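Local coordinates for sensor protein (Bacteroides thetaiotaomicron, PDB 2X7X), which binds fructose through its periplasmic domain, the part present here, and as a whole hybrid two-component sensor probably acts as a histidine kinase controlling transcription, at residues Met76-Glu81 against Ile97-Lys101; Val39-Ser43 against Asp54-Phe58; Glu30-Tyr34 against Leu253-Met257. All coordinates share one frame; numbering follows the deposited sequence.

Contact 1 of 3, residues Met76-Glu81 against Ile97-Lys101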
ATOM      1  N   MET A  76      -4.505 -34.557 -10.655  1.00 34.65           N
ATOM      2  CA  MET A  76      -5.277 -33.684 -11.524  1.00 35.04           C
ATOM      3  C   MET A  76      -4.758 -33.616 -12.962  1.00 34.90           C
ATOM      4  O   MET A  76      -5.458 -33.123 -13.855  1.00 34.82           O
ATOM      5  CB  MET A  76      -5.375 -32.281 -10.925  1.00 35.27           C
ATOM      6  CG  MET A  76      -6.789 -31.701 -10.978  1.00 37.13           C
ATOM      7  SD  MET A  76      -8.016 -32.751 -10.130  1.00 39.13           S
ATOM      8  CE  MET A  76      -7.211 -33.011  -8.564  1.00 37.63           C
ATOM      9  N   THR A  77      -3.543 -34.106 -13.187  1.00 34.87           N
ATOM     10  CA  THR A  77      -2.937 -34.054 -14.520  1.00 35.07           C
ATOM     11  C   THR A  77      -3.820 -34.718 -15.592  1.00 35.17           C
ATOM     12  O   THR A  77      -4.191 -34.060 -16.558  1.00 34.90           O
ATOM     13  CB  THR A  77      -1.478 -34.601 -14.531  1.00 35.16           C
ATOM     14  OG1 THR A  77      -0.649 -33.751 -13.731  1.00 34.22           O
ATOM     15  CG2 THR A  77      -0.911 -34.644 -15.955  1.00 35.40           C
ATOM     16  N   PRO A  78      -4.189 -36.003 -15.413  1.00 35.59           N
ATOM     17  CA  PRO A  78      -5.060 -36.606 -16.438  1.00 35.89           C
ATOM     18  C   PRO A  78      -6.315 -35.766 -16.719  1.00 36.19           C
ATOM     19  O   PRO A  78      -6.678 -35.548 -17.888  1.00 36.22           O
ATOM     20  CB  PRO A  78      -5.431 -37.975 -15.844  1.00 35.70           C
ATOM     21  CG  PRO A  78      -4.980 -37.941 -14.399  1.00 35.91           C
ATOM     22  CD  PRO A  78      -3.869 -36.953 -14.329  1.00 35.60           C
ATOM     23  N   ILE A  79      -6.935 -35.261 -15.655  1.00 36.34           N
ATOM     24  CA  ILE A  79      -8.164 -34.488 -15.774  1.00 36.66           C
ATOM     25  C   ILE A  79      -8.003 -33.170 -16.545  1.00 37.38           C
ATOM     26  O   ILE A  79      -8.893 -32.775 -17.290  1.00 37.59           O
ATOM     27  CB  ILE A  79      -8.838 -34.298 -14.401  1.00 36.43           C
ATOM     28  CG1 ILE A  79      -9.701 -35.514 -14.079  1.00 36.35           C
ATOM     29  CG2 ILE A  79      -9.737 -33.064 -14.387  1.00 35.98           C
ATOM     30  CD1 ILE A  79      -8.953 -36.725 -13.576  1.00 37.86           C
ATOM     31  N   VAL A  80      -6.877 -32.490 -16.385  1.00 38.15           N
ATOM     32  CA  VAL A  80      -6.656 -31.272 -17.168  1.00 38.90           C
ATOM     33  C   VAL A  80      -6.328 -31.616 -18.631  1.00 39.82           C
ATOM     34  O   VAL A  80      -6.745 -30.899 -19.554  1.00 39.92           O
ATOM     35  CB  VAL A  80      -5.598 -30.328 -16.514  1.00 38.69           C
ATOM     36  CG1 VAL A  80      -5.179 -29.216 -17.455  1.00 38.64           C
ATOM     37  CG2 VAL A  80      -6.153 -29.721 -15.253  1.00 38.31           C
ATOM     38  N   GLU A  81      -5.594 -32.713 -18.840  1.00 40.78           N
ATOM     39  CA  GLU A  81      -5.268 -33.180 -20.190  1.00 41.75           C
ATOM     40  C   GLU A  81      -6.520 -33.464 -21.029  1.00 42.54           C
ATOM     41  O   GLU A  81      -6.581 -33.069 -22.199  1.00 42.68           O
ATOM     42  CB  GLU A  81      -4.337 -34.388 -20.146  1.00 41.60           C
ATOM     43  CG  GLU A  81      -2.870 -34.003 -19.990  1.00 42.18           C
ATOM     44  CD  GLU A  81      -1.954 -35.184 -19.696  1.00 43.41           C
ATOM     45  OE1 GLU A  81      -0.721 -34.994 -19.739  1.00 42.76           O
ATOM     46  OE2 GLU A  81      -2.459 -36.299 -19.418  1.00 44.20           O
ATOM     47  N   ILE A  97       0.275 -28.516 -12.860  1.00 31.40           N
ATOM     48  CA  ILE A  97       0.177 -29.951 -13.120  1.00 31.66           C
ATOM     49  C   ILE A  97       1.535 -30.460 -13.595  1.00 32.51           C
ATOM     50  O   ILE A  97       2.530 -29.727 -13.547  1.00 32.84           O
ATOM     51  CB  ILE A  97      -0.938 -30.297 -14.136  1.00 31.33           C
ATOM     52  CG1 ILE A  97      -0.731 -29.557 -15.458  1.00 31.20           C
ATOM     53  CG2 ILE A  97      -2.310 -29.996 -13.546  1.00 30.84           C
ATOM     54  CD1 ILE A  97      -1.603 -30.055 -16.592  1.00 31.02           C
ATOM     55  N   LEU A  98       1.581 -31.707 -14.057  1.00 33.30           N
ATOM     56  CA  LEU A  98       2.849 -32.344 -14.393  1.00 33.88           C
ATOM     57  C   LEU A  98       3.084 -32.560 -15.887  1.00 34.55           C
ATOM     58  O   LEU A  98       3.899 -33.390 -16.276  1.00 35.10           O
ATOM     59  CB  LEU A  98       3.000 -33.657 -13.615  1.00 33.67           C
ATOM     60  CG  LEU A  98       2.960 -33.509 -12.089  1.00 33.59           C
ATOM     61  CD1 LEU A  98       3.128 -34.853 -11.416  1.00 31.98           C
ATOM     62  CD2 LEU A  98       4.004 -32.488 -11.585  1.00 32.30           C
ATOM     63  N   SER A  99       2.384 -31.803 -16.721  1.00 35.41           N
ATOM     64  CA  SER A  99       2.612 -31.839 -18.156  1.00 36.44           C
ATOM     65  C   SER A  99       2.345 -30.470 -18.740  1.00 37.37           C
ATOM     66  O   SER A  99       1.996 -29.540 -18.013  1.00 37.76           O
ATOM     67  CB  SER A  99       1.722 -32.874 -18.829  1.00 36.47           C
ATOM     68  OG  SER A  99       0.371 -32.481 -18.744  1.00 36.58           O
ATOM     69  N   ASP A 100       2.498 -30.355 -20.055  1.00 38.43           N
ATOM     70  CA  ASP A 100       2.468 -29.063 -20.741  1.00 39.23           C
ATOM     71  C   ASP A 100       1.191 -28.932 -21.553  1.00 39.63           C
ATOM     72  O   ASP A 100       1.092 -28.114 -22.468  1.00 39.78           O
ATOM     73  CB  ASP A 100       3.692 -28.935 -21.654  1.00 39.36           C
ATOM     74  CG  ASP A 100       3.725 -29.994 -22.761  1.00 39.98           C
ATOM     75  OD1 ASP A 100       3.112 -31.080 -22.625  1.00 41.08           O
ATOM     76  OD2 ASP A 100       4.387 -29.732 -23.778  1.00 41.62           O
ATOM     77  N   LYS A 101       0.214 -29.764 -21.224  1.00 39.95           N
ATOM     78  CA  LYS A 101      -1.024 -29.776 -21.966  1.00 40.26           C
ATOM     79  C   LYS A 101      -2.013 -28.825 -21.310  1.00 39.61           C
ATOM     80  O   LYS A 101      -2.932 -29.240 -20.599  1.00 39.27           O
ATOM     81  CB  LYS A 101      -1.547 -31.212 -22.117  1.00 40.86           C
ATOM     82  CG  LYS A 101      -0.680 -32.056 -23.090  1.00 43.59           C
ATOM     83  CD  LYS A 101      -1.150 -33.525 -23.202  1.00 48.45           C
ATOM     84  CE  LYS A 101      -0.476 -34.257 -24.363  1.00 49.68           C
ATOM     85  NZ  LYS A 101       1.015 -34.155 -24.267  1.00 51.67           N
TER
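Glu81, on helix 73-85, and Ser99, in the loop between strands 90-93 and 104-108, show how one acidic side chain can tie a loop to a helix flank. CB points neither straight at the loop nor from it, and the chain then runs extended (chi2 170°), bringing its end nearer. Its CG rests on the aliphatic part of Lys101, 3.7 Å from Lys101 CD, and its carboxylate carbon continues past that methylene toward the serine. At the tip Glu81 OE1 accepts the hydroxyl of Ser99, OG to OE1 2.9 Å, on its anti side and 33° out of the carboxylate plane. With Glu81 shortened to an alanine, the Ser99 hydroxyl would probably lose this acceptor and the Lys101 methylenes the CG that covers them. One turn earlier Thr77 OG1 takes the amide N-H of Leu98 (N to OG1 3.0 Å, 154° at the hydrogen) and also bonds to Ala73 O of its own helix. Beneath these polar links Ile97 CD1 meets Val80 CG1 at 3.8 Å, on the side where Val90 and Leu92 lie. The chemistry is thus layered: an oily inner seam next to the sheet, with side-chain hydrogen bonds fastening the loop in one of the two lobes that together enclose the fructose.

Contact 2 of 3, residues Val39-Ser43 against Asp54-Phe58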
ATOM      1  N   VAL A  39     -19.085 -15.638 -15.712  1.00 55.90           N
ATOM      2  CA  VAL A  39     -18.112 -16.412 -14.945  1.00 54.86           C
ATOM      3  C   VAL A  39     -18.810 -17.235 -13.872  1.00 54.30           C
ATOM      4  O   VAL A  39     -19.563 -16.710 -13.047  1.00 54.32           O
ATOM      5  CB  VAL A  39     -17.024 -15.524 -14.293  1.00 54.86           C
ATOM      6  CG1 VAL A  39     -16.031 -16.382 -13.537  1.00 54.84           C
ATOM      7  CG2 VAL A  39     -16.305 -14.684 -15.339  1.00 54.49           C
ATOM      8  N   GLU A  40     -18.545 -18.532 -13.902  1.00 53.33           N
ATOM      9  CA  GLU A  40     -19.065 -19.463 -12.927  1.00 52.52           C
ATOM     10  C   GLU A  40     -17.887 -20.027 -12.130  1.00 51.62           C
ATOM     11  O   GLU A  40     -16.831 -20.313 -12.701  1.00 51.29           O
ATOM     12  CB  GLU A  40     -19.784 -20.573 -13.671  1.00 52.93           C
ATOM     13  CG  GLU A  40     -20.567 -21.533 -12.812  1.00 54.19           C
ATOM     14  CD  GLU A  40     -21.312 -22.549 -13.650  1.00 56.32           C
ATOM     15  OE1 GLU A  40     -21.337 -22.399 -14.905  1.00 55.63           O
ATOM     16  OE2 GLU A  40     -21.868 -23.495 -13.049  1.00 56.86           O
ATOM     17  N   ILE A  41     -18.062 -20.174 -10.815  1.00 50.48           N
ATOM     18  CA  ILE A  41     -16.957 -20.554  -9.921  1.00 49.13           C
ATOM     19  C   ILE A  41     -17.385 -21.621  -8.930  1.00 48.17           C
ATOM     20  O   ILE A  41     -18.423 -21.481  -8.287  1.00 48.12           O
ATOM     21  CB  ILE A  41     -16.398 -19.333  -9.135  1.00 49.08           C
ATOM     22  CG1 ILE A  41     -15.917 -18.240 -10.091  1.00 48.71           C
ATOM     23  CG2 ILE A  41     -15.261 -19.763  -8.218  1.00 49.23           C
ATOM     24  CD1 ILE A  41     -15.513 -16.962  -9.410  1.00 48.43           C
ATOM     25  N   ARG A  42     -16.570 -22.669  -8.806  1.00 47.02           N
ATOM     26  CA  ARG A  42     -16.827 -23.787  -7.878  1.00 46.01           C
ATOM     27  C   ARG A  42     -15.589 -24.121  -7.041  1.00 44.69           C
ATOM     28  O   ARG A  42     -14.458 -24.067  -7.539  1.00 45.01           O
ATOM     29  CB  ARG A  42     -17.256 -25.042  -8.649  1.00 46.25           C
ATOM     30  CG  ARG A  42     -18.503 -24.861  -9.515  1.00 47.92           C
ATOM     31  CD  ARG A  42     -18.688 -25.995 -10.522  1.00 50.97           C
ATOM     32  NE  ARG A  42     -19.037 -27.276  -9.897  1.00 53.14           N
ATOM     33  CZ  ARG A  42     -20.266 -27.629  -9.523  1.00 54.24           C
ATOM     34  NH1 ARG A  42     -21.291 -26.795  -9.702  1.00 54.17           N
ATOM     35  NH2 ARG A  42     -20.469 -28.819  -8.965  1.00 53.97           N
ATOM     36  N   SER A  43     -15.803 -24.472  -5.779  1.00 42.68           N
ATOM     37  CA  SER A  43     -14.717 -24.879  -4.903  1.00 40.90           C
ATOM     38  C   SER A  43     -14.705 -26.394  -4.770  1.00 39.67           C
ATOM     39  O   SER A  43     -15.752 -27.028  -4.719  1.00 39.39           O
ATOM     40  CB  SER A  43     -14.841 -24.216  -3.520  1.00 40.90           C
ATOM     41  OG  SER A  43     -14.000 -24.852  -2.557  1.00 40.61           O
ATOM     42  N   ASP A  54     -15.968 -31.052 -10.755  1.00 47.59           N
ATOM     43  CA  ASP A  54     -16.105 -29.674 -11.217  1.00 48.35           C
ATOM     44  C   ASP A  54     -15.572 -29.485 -12.644  1.00 48.58           C
ATOM     45  O   ASP A  54     -16.189 -28.787 -13.450  1.00 48.51           O
ATOM     46  CB  ASP A  54     -15.442 -28.690 -10.241  1.00 48.58           C
ATOM     47  CG  ASP A  54     -16.041 -28.754  -8.830  1.00 49.62           C
ATOM     48  OD1 ASP A  54     -17.281 -28.816  -8.683  1.00 51.86           O
ATOM     49  OD2 ASP A  54     -15.268 -28.736  -7.855  1.00 50.04           O
ATOM     50  N   VAL A  55     -14.448 -30.117 -12.969  1.00 48.97           N
ATOM     51  CA  VAL A  55     -13.924 -30.022 -14.336  1.00 49.50           C
ATOM     52  C   VAL A  55     -14.851 -30.732 -15.336  1.00 50.07           C
ATOM     53  O   VAL A  55     -15.188 -30.167 -16.376  1.00 49.90           O
ATOM     54  CB  VAL A  55     -12.445 -30.501 -14.467  1.00 49.43           C
ATOM     55  CG1 VAL A  55     -11.950 -30.361 -15.906  1.00 48.83           C
ATOM     56  CG2 VAL A  55     -11.548 -29.702 -13.553  1.00 48.50           C
ATOM     57  N   HIS A  56     -15.285 -31.948 -15.005  1.00 50.97           N
ATOM     58  CA  HIS A  56     -16.246 -32.669 -15.853  1.00 51.99           C
ATOM     59  C   HIS A  56     -17.527 -31.862 -16.071  1.00 52.73           C
ATOM     60  O   HIS A  56     -18.031 -31.803 -17.196  1.00 52.96           O
ATOM     61  CB  HIS A  56     -16.559 -34.073 -15.312  1.00 51.75           C
ATOM     62  CG  HIS A  56     -15.412 -35.034 -15.418  1.00 51.83           C
ATOM     63  ND1 HIS A  56     -15.252 -36.098 -14.554  1.00 52.82           N
ATOM     64  CD2 HIS A  56     -14.363 -35.084 -16.274  1.00 52.04           C
ATOM     65  CE1 HIS A  56     -14.159 -36.769 -14.879  1.00 53.21           C
ATOM     66  NE2 HIS A  56     -13.601 -36.173 -15.920  1.00 53.57           N
ATOM     67  N   TYR A  57     -18.024 -31.229 -15.004  1.00 53.55           N
ATOM     68  CA  TYR A  57     -19.183 -30.332 -15.063  1.00 54.51           C
ATOM     69  C   TYR A  57     -18.992 -29.190 -16.068  1.00 55.13           C
ATOM     70  O   TYR A  57     -19.874 -28.909 -16.886  1.00 55.14           O
ATOM     71  CB  TYR A  57     -19.474 -29.764 -13.669  1.00 54.51           C
ATOM     72  CG  TYR A  57     -20.609 -28.760 -13.609  1.00 55.26           C
ATOM     73  CD1 TYR A  57     -21.845 -29.103 -13.052  1.00 55.88           C
ATOM     74  CD2 TYR A  57     -20.442 -27.458 -14.093  1.00 56.15           C
ATOM     75  CE1 TYR A  57     -22.893 -28.177 -12.991  1.00 55.89           C
ATOM     76  CE2 TYR A  57     -21.478 -26.529 -14.045  1.00 56.53           C
ATOM     77  CZ  TYR A  57     -22.698 -26.893 -13.494  1.00 56.65           C
ATOM     78  OH  TYR A  57     -23.713 -25.958 -13.449  1.00 57.40           O
ATOM     79  N   PHE A  58     -17.843 -28.529 -15.992  1.00 56.02           N
ATOM     80  CA  PHE A  58     -17.541 -27.421 -16.887  1.00 56.76           C
ATOM     81  C   PHE A  58     -17.363 -27.889 -18.335  1.00 57.20           C
ATOM     82  O   PHE A  58     -17.620 -27.135 -19.280  1.00 57.49           O
ATOM     83  CB  PHE A  58     -16.312 -26.650 -16.394  1.00 56.83           C
ATOM     84  CG  PHE A  58     -16.583 -25.748 -15.200  1.00 57.46           C
ATOM     85  CD1 PHE A  58     -17.622 -24.814 -15.226  1.00 58.10           C
ATOM     86  CD2 PHE A  58     -15.775 -25.811 -14.064  1.00 57.31           C
ATOM     87  CE1 PHE A  58     -17.864 -23.977 -14.127  1.00 58.44           C
ATOM     88  CE2 PHE A  58     -16.004 -24.982 -12.967  1.00 57.36           C
ATOM     89  CZ  PHE A  58     -17.046 -24.061 -12.998  1.00 58.09           C
TER
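Asp54 OD1 is gripped by two nitrogens of Arg42. NE makes the firm half of the salt bridge, 2.6 Å from OD1 with 151° at the hydrogen, whereas NH2 adds a weak second bond to the same oxygen at 3.2 Å. The oxygen lies a little off the guanidinium plane; NE meets it from above the carboxylate plane, and the guanidinium and carboxylate planes stand 66° apart. A bend in the arginine chain (chi3 69°) turns the guanidinium onto the ring of Tyr57, where it lies almost flat with the centres 4.3 Å apart; NH1 sits over one face, displaced toward the rim, in a cation-pi stack. With an acid at its edge and an aromatic ring beneath it, the arginine is held against turning and its charge is probably well stabilised. The setting is a beta-alpha-beta crossover of the periplasmic binding protein fold: outermost strand 38-43 leads into helix 48-60, which returns to strand 65-68 beyond strand 8-13. Strand 39-43 and helix 54-58 run nearly antiparallel, their axes 10.0 Å apart. Deeper in the layer, the Phe58 ring fits between the stems of the two charged residues. Arg42 CD comes to 3.5 Å from Phe58 CZ, while Glu40 CG lies in the plane of that ring, at its edge near CE1. The carboxylate of Glu40 stands almost perpendicular to the Tyr57 ring and brings OE2 3.1 Å from Tyr57 OH. Its other oxygen, OE1, has the like-charged Glu61 close by, which may raise the proton affinity of one of them. On its inner side Phe58 continues onto Val63 and Leu66.

Contact 3 of 3, residues Glu30-Tyr34 against Leu253-Met257; sequences EAMFY and LQLAM
Leu253 presses a methyl into the end of helix 18-31, at Glu30 and Ala31. The projecting CD2 of Leu253 rests over the backbone link between Glu30 and Ala31, in a hollow walled by Glu30 CB at 3.8 Å and Ala31 CB at 4.0 Å. A type I turn from Ala31 to Tyr34 follows the helix end and brings the tyrosine ring back against helix 249-260. Here the ring is a flat lid and Met257 the bump beneath it: CG lies under the centre of the Tyr34 ring, 3.4 Å from the centroid, in a CH-pi contact. Bends in the methionine chain carry CE along under the tyrosine stem, 3.7 Å from Tyr34 CB, while SD faces the same side of the ring at a longer 4.7 Å from the centroid. Glu30 OE1 makes a salt bridge with Lys297 of the second subunit. Val37 backs both Ala31 and Met257, and Ile9 of strand 8-13 backs Leu253. The pairing of Met257 with Tyr34 is a Met-aromatic contact, set where the turn after helix 18-31 folds against helix 249-260, beside the parallel sheet of a periplasmic binding protein lobe.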
ATOM      1  N   GLU A  30     -13.540  -7.897 -12.681  1.00 55.46           N
ATOM      2  CA  GLU A  30     -12.980  -7.614 -13.998  1.00 56.16           C
ATOM      3  C   GLU A  30     -13.933  -8.059 -15.119  1.00 56.88           C
ATOM      4  O   GLU A  30     -13.867  -7.539 -16.234  1.00 56.82           O
ATOM      5  CB  GLU A  30     -11.601  -8.262 -14.152  1.00 55.97           C
ATOM      6  CG  GLU A  30     -10.750  -7.702 -15.287  1.00 55.31           C
ATOM      7  CD  GLU A  30     -10.263  -6.297 -15.018  1.00 55.96           C
ATOM      8  OE1 GLU A  30     -10.196  -5.893 -13.830  1.00 55.95           O
ATOM      9  OE2 GLU A  30      -9.950  -5.588 -15.999  1.00 56.14           O
ATOM     10  N   ALA A  31     -14.812  -9.017 -14.822  1.00 57.75           N
ATOM     11  CA  ALA A  31     -15.765  -9.525 -15.813  1.00 58.91           C
ATOM     12  C   ALA A  31     -16.671  -8.408 -16.339  1.00 59.62           C
ATOM     13  O   ALA A  31     -16.883  -8.276 -17.548  1.00 59.85           O
ATOM     14  CB  ALA A  31     -16.598 -10.688 -15.237  1.00 58.69           C
ATOM     15  N   MET A  32     -17.165  -7.584 -15.424  1.00 60.33           N
ATOM     16  CA  MET A  32     -18.103  -6.527 -15.757  1.00 61.25           C
ATOM     17  C   MET A  32     -17.497  -5.391 -16.605  1.00 61.33           C
ATOM     18  O   MET A  32     -18.180  -4.418 -16.925  1.00 61.57           O
ATOM     19  CB  MET A  32     -18.778  -6.011 -14.476  1.00 61.61           C
ATOM     20  CG  MET A  32     -19.789  -7.011 -13.895  1.00 62.97           C
ATOM     21  SD  MET A  32     -20.312  -6.663 -12.200  1.00 66.28           S
ATOM     22  CE  MET A  32     -21.763  -7.722 -12.034  1.00 65.75           C
ATOM     23  N   PHE A  33     -16.230  -5.530 -16.987  1.00 61.43           N
ATOM     24  CA  PHE A  33     -15.589  -4.591 -17.914  1.00 61.64           C
ATOM     25  C   PHE A  33     -15.555  -5.150 -19.318  1.00 61.68           C
ATOM     26  O   PHE A  33     -14.956  -4.557 -20.220  1.00 61.82           O
ATOM     27  CB  PHE A  33     -14.173  -4.239 -17.455  1.00 61.63           C
ATOM     28  CG  PHE A  33     -14.147  -3.268 -16.328  1.00 62.56           C
ATOM     29  CD1 PHE A  33     -14.065  -1.899 -16.580  1.00 63.13           C
ATOM     30  CD2 PHE A  33     -14.244  -3.715 -15.008  1.00 63.08           C
ATOM     31  CE1 PHE A  33     -14.065  -0.984 -15.536  1.00 63.83           C
ATOM     32  CE2 PHE A  33     -14.245  -2.809 -13.949  1.00 63.74           C
ATOM     33  CZ  PHE A  33     -14.159  -1.439 -14.211  1.00 63.98           C
ATOM     34  N   TYR A  34     -16.186  -6.308 -19.484  1.00 61.66           N
ATOM     35  CA  TYR A  34     -16.324  -6.950 -20.780  1.00 61.70           C
ATOM     36  C   TYR A  34     -17.799  -7.272 -21.015  1.00 61.71           C
ATOM     37  O   TYR A  34     -18.476  -7.828 -20.134  1.00 61.43           O
ATOM     38  CB  TYR A  34     -15.474  -8.228 -20.860  1.00 61.67           C
ATOM     39  CG  TYR A  34     -13.972  -8.012 -20.891  1.00 61.73           C
ATOM     40  CD1 TYR A  34     -13.207  -8.119 -19.728  1.00 61.64           C
ATOM     41  CD2 TYR A  34     -13.313  -7.722 -22.090  1.00 62.33           C
ATOM     42  CE1 TYR A  34     -11.826  -7.921 -19.752  1.00 61.83           C
ATOM     43  CE2 TYR A  34     -11.929  -7.529 -22.131  1.00 62.39           C
ATOM     44  CZ  TYR A  34     -11.193  -7.630 -20.956  1.00 62.55           C
ATOM     45  OH  TYR A  34      -9.828  -7.443 -20.990  1.00 62.25           O
ATOM     46  N   LEU A 253      -8.266 -12.790 -15.590  1.00 47.94           N
ATOM     47  CA  LEU A 253      -9.315 -12.579 -16.574  1.00 48.56           C
ATOM     48  C   LEU A 253      -8.820 -11.938 -17.874  1.00 49.02           C
ATOM     49  O   LEU A 253      -9.270 -12.321 -18.955  1.00 49.13           O
ATOM     50  CB  LEU A 253     -10.476 -11.779 -16.002  1.00 48.61           C
ATOM     51  CG  LEU A 253     -11.741 -11.944 -16.862  1.00 48.92           C
ATOM     52  CD1 LEU A 253     -12.275 -13.381 -16.815  1.00 47.91           C
ATOM     53  CD2 LEU A 253     -12.814 -10.979 -16.447  1.00 47.90           C
ATOM     54  N   GLN A 254      -7.906 -10.976 -17.770  1.00 49.40           N
ATOM     55  CA  GLN A 254      -7.327 -10.355 -18.955  1.00 50.27           C
ATOM     56  C   GLN A 254      -6.674 -11.390 -19.848  1.00 50.55           C
ATOM     57  O   GLN A 254      -6.687 -11.263 -21.074  1.00 50.85           O
ATOM     58  CB  GLN A 254      -6.308  -9.287 -18.578  1.00 50.51           C
ATOM     59  CG  GLN A 254      -6.799  -7.865 -18.779  1.00 51.97           C
ATOM     60  CD  GLN A 254      -6.639  -7.025 -17.524  1.00 53.77           C
ATOM     61  OE1 GLN A 254      -7.612  -6.794 -16.801  1.00 54.59           O
ATOM     62  NE2 GLN A 254      -5.410  -6.586 -17.242  1.00 52.97           N
ATOM     63  N   LEU A 255      -6.106 -12.412 -19.221  1.00 50.75           N
ATOM     64  CA  LEU A 255      -5.484 -13.510 -19.936  1.00 50.90           C
ATOM     65  C   LEU A 255      -6.564 -14.324 -20.642  1.00 51.22           C
ATOM     66  O   LEU A 255      -6.445 -14.604 -21.833  1.00 51.43           O
ATOM     67  CB  LEU A 255      -4.684 -14.381 -18.963  1.00 50.75           C
ATOM     68  CG  LEU A 255      -3.843 -15.559 -19.456  1.00 50.49           C
ATOM     69  CD1 LEU A 255      -2.775 -15.127 -20.462  1.00 49.37           C
ATOM     70  CD2 LEU A 255      -3.206 -16.253 -18.255  1.00 49.89           C
ATOM     71  N   ALA A 256      -7.616 -14.684 -19.909  1.00 51.31           N
ATOM     72  CA  ALA A 256      -8.762 -15.376 -20.484  1.00 51.74           C
ATOM     73  C   ALA A 256      -9.288 -14.631 -21.719  1.00 52.20           C
ATOM     74  O   ALA A 256      -9.424 -15.223 -22.794  1.00 52.53           O
ATOM     75  CB  ALA A 256      -9.865 -15.552 -19.441  1.00 51.27           C
ATOM     76  N   MET A 257      -9.542 -13.334 -21.566  1.00 52.45           N
ATOM     77  CA  MET A 257     -10.052 -12.504 -22.657  1.00 52.85           C
ATOM     78  C   MET A 257      -9.130 -12.406 -23.875  1.00 52.94           C
ATOM     79  O   MET A 257      -9.595 -12.503 -25.009  1.00 52.98           O
ATOM     80  CB  MET A 257     -10.413 -11.108 -22.149  1.00 53.05           C
ATOM     81  CG  MET A 257     -11.664 -11.097 -21.286  1.00 53.40           C
ATOM     82  SD  MET A 257     -12.778 -12.430 -21.743  1.00 54.76           S
ATOM     83  CE  MET A 257     -14.377 -11.649 -21.571  1.00 54.42           C
TER

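How the contacts relate
All three contacts belong to the lobe built on the parallel sheet, but at different depths. Contact 3 is the buried one, joining helices far apart in sequence, and it depends mainly on apolar shape; contacts 1 and 2 are partly buried, local in sequence, and add charged or hydroxyl groups over an apolar base. No element is common to two of them, yet they connect in series, contact 1 to contact 2 and contact 2 to contact 3. Helix 73-85 of contact 1 packs on helix 48-60 of contact 2, Ile79 CG2 to Val55 CB 3.7 Å. Val39 of contact 2 packs against helix 18-31, where it meets Ala31 of contact 3. Contacts 1 and 3 do not touch, their centres about 24 Å apart.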